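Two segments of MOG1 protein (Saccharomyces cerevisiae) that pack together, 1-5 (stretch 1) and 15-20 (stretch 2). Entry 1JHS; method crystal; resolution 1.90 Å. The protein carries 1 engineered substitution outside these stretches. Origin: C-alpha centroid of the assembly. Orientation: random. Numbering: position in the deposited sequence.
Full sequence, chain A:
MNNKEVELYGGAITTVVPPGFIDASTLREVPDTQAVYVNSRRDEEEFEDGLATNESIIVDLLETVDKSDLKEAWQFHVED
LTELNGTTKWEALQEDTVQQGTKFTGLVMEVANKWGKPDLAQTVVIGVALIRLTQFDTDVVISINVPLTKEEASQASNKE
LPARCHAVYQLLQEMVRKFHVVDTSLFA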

# COMPACT_ATOMS: atom_id res chain seq x y z
N MET A 1 -2.01 10.16 13.86
CA MET A 1 -1.20 8.92 14.05
C MET A 1 0.16 9.27 14.66
O MET A 1 0.47 10.44 14.87
CB MET A 1 -1.01 8.21 12.70
CG MET A 1 -2.32 7.89 12.01
SD MET A 1 -2.12 7.00 10.44
CE MET A 1 -2.38 5.30 10.99
N ASN A 2 0.95 8.25 14.96
CA ASN A 2 2.26 8.47 15.56
C ASN A 2 3.27 7.58 14.83
O ASN A 2 4.02 6.83 15.45
CB ASN A 2 2.21 8.16 17.06
CG ASN A 2 3.50 8.52 17.79
OD1 ASN A 2 4.19 9.45 17.42
ND2 ASN A 2 3.81 7.77 18.84
N ASN A 3 3.26 7.68 13.51
CA ASN A 3 4.16 6.90 12.65
C ASN A 3 5.60 7.36 12.86
O ASN A 3 5.85 8.53 13.15
CB ASN A 3 3.73 7.09 11.19
CG ASN A 3 2.30 6.59 10.94
OD1 ASN A 3 1.51 7.23 10.23
ND2 ASN A 3 1.97 5.45 11.54
N LYS A 4 6.54 6.43 12.73
CA LYS A 4 7.94 6.78 12.93
C LYS A 4 8.80 6.58 11.69
O LYS A 4 8.54 5.72 10.87
CB LYS A 4 8.50 5.97 14.08
CG LYS A 4 8.30 4.49 13.87
CD LYS A 4 8.82 3.69 15.04
CE LYS A 4 8.74 2.23 14.70
NZ LYS A 4 9.31 1.40 15.79
N GLU A 5 9.85 7.39 11.58
CA GLU A 5 10.74 7.32 10.43
C GLU A 5 11.50 6.01 10.36
O GLU A 5 11.94 5.46 11.37
CB GLU A 5 11.73 8.49 10.46
CG GLU A 5 12.74 8.44 9.33
CD GLU A 5 13.59 9.69 9.22
OE1 GLU A 5 14.77 9.56 8.84
OE2 GLU A 5 13.09 10.80 9.50
N THR A 15 10.91 6.86 4.93
CA THR A 15 9.48 7.11 4.91
C THR A 15 9.08 6.80 6.35
O THR A 15 9.95 6.80 7.24
CB THR A 15 8.73 6.22 3.87
OG1 THR A 15 7.33 6.56 3.88
CG2 THR A 15 8.90 4.74 4.19
N VAL A 16 7.80 6.57 6.60
CA VAL A 16 7.40 6.25 7.98
C VAL A 16 6.52 5.02 8.00
O VAL A 16 5.93 4.68 6.98
CB VAL A 16 6.60 7.41 8.61
CG1 VAL A 16 7.44 8.68 8.64
CG2 VAL A 16 5.30 7.67 7.80
N VAL A 17 6.50 4.33 9.15
CA VAL A 17 5.62 3.19 9.36
C VAL A 17 5.08 3.27 10.80
O VAL A 17 5.67 3.94 11.67
CB VAL A 17 6.30 1.79 9.12
CG1 VAL A 17 6.94 1.74 7.72
CG2 VAL A 17 7.31 1.49 10.21
N PRO A 18 3.94 2.61 11.07
CA PRO A 18 3.39 2.67 12.44
C PRO A 18 4.20 1.92 13.47
O PRO A 18 4.94 1.00 13.15
CB PRO A 18 2.01 2.01 12.30
CG PRO A 18 1.68 2.13 10.83
CD PRO A 18 3.04 1.87 10.19
N PRO A 19 4.06 2.32 14.75
CA PRO A 19 4.81 1.60 15.78
C PRO A 19 4.27 0.15 15.85
O PRO A 19 3.11 -0.11 15.52
CB PRO A 19 4.53 2.40 17.05
CG PRO A 19 3.23 3.15 16.75
CD PRO A 19 3.39 3.52 15.29
N GLY A 20 5.13 -0.78 16.22
CA GLY A 20 4.70 -2.17 16.31
C GLY A 20 4.82 -2.93 15.00
O GLY A 20 4.49 -4.13 14.95

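Lys4 and Glu5 of MOG1 protein pair antiparallel with Val17 and Val16, and the contact is centred on one hydrogen-bonded pair, Lys4 and Val17. Lys4 N donates to Val17 O at 2.8 Å and Val17 N returns a bond to Lys4 O at 3.0 Å; N-H...O angles of 166° and 158° make both nearly straight, and the two CA atoms stand 5.6 Å apart. One step on, Glu5 and Val16 form a non-hydrogen-bonded pair whose CA atoms draw in to 4.3 Å. CA-H...O contacts flank the amide pair: Val16 CA lies 3.2 Å from Lys4 O, Glu5 CA 3.3 Å from Thr15 O, and Asn3 CA 3.5 Å from Val17 O. Val17 O therefore receives the Lys4 amide while also meeting Asn3 CA, and Lys4 O is similarly shared between Val17 N and Val16 CA.

Side chains leave the paired strands on alternate faces, Lys4 with Val17 and Glu5 with Val16. Lys4 has chi1 at 55° (p), followed by three t angles, so from CA to NZ the chain is fully extended. This conformation carries it alongside stretch 2 past the end of the strand, where CE lies 4.1 Å from Pro19 CA and 4.3 Å from Pro18 O. The contact is thus made by the aliphatic part of an exposed side chain, and the 82 Å² covered on Lys4 is the largest area of any residue here. Val17, buried on the same face with chi1 at -55° (m), contributes to the contact chiefly through its backbone, its side chain staying farther from stretch 1 than its backbone does.

On the other face Val16 is also m, with chi1 at -60°. Its two methyls reach different neighbours: CG2 approaches Asn3 CB at 3.8 Å, while CG1 lies 4.0 Å from Glu5 CA. The branched side chain thereby spans the residues flanking Lys4. Glu5 is t at chi1 and chi2, an extended form that carries its carboxylate away from Val16; the residue as a whole is exposed. Thr15, also t, has its CA-to-CB bond directed away from stretch 1 and its OG1 hydrogen-bonded elsewhere in the structure; its share of the contact comes through its carbonyl.

Beyond the strand pairing, Asn3 packs beside Pro18, their CA atoms 4.3 Å apart. The Asn3 side chain takes chi1 at -61° (m), which lays its terminal amide against Pro18; the modelled orientation of that amide is uncertain, so its individual atoms carry little weight. Pro18 has a C-gamma exo ring and Pro19 a C-gamma endo ring. Pro19 CD rests 3.4 Å from Asn2 O, a contact between a ring carbon and a backbone carbonyl, whereas Asn2, chi1 -174° (t), has its CA-to-CB bond sideways to stretch 2, and the residue is exposed. Gly20 adds almost nothing to the contact; its phi/psi of 88/-1 would jam a CB against the carbonyl O of Pro19, a backbone reason for glycine. Altogether 422 Å² is buried.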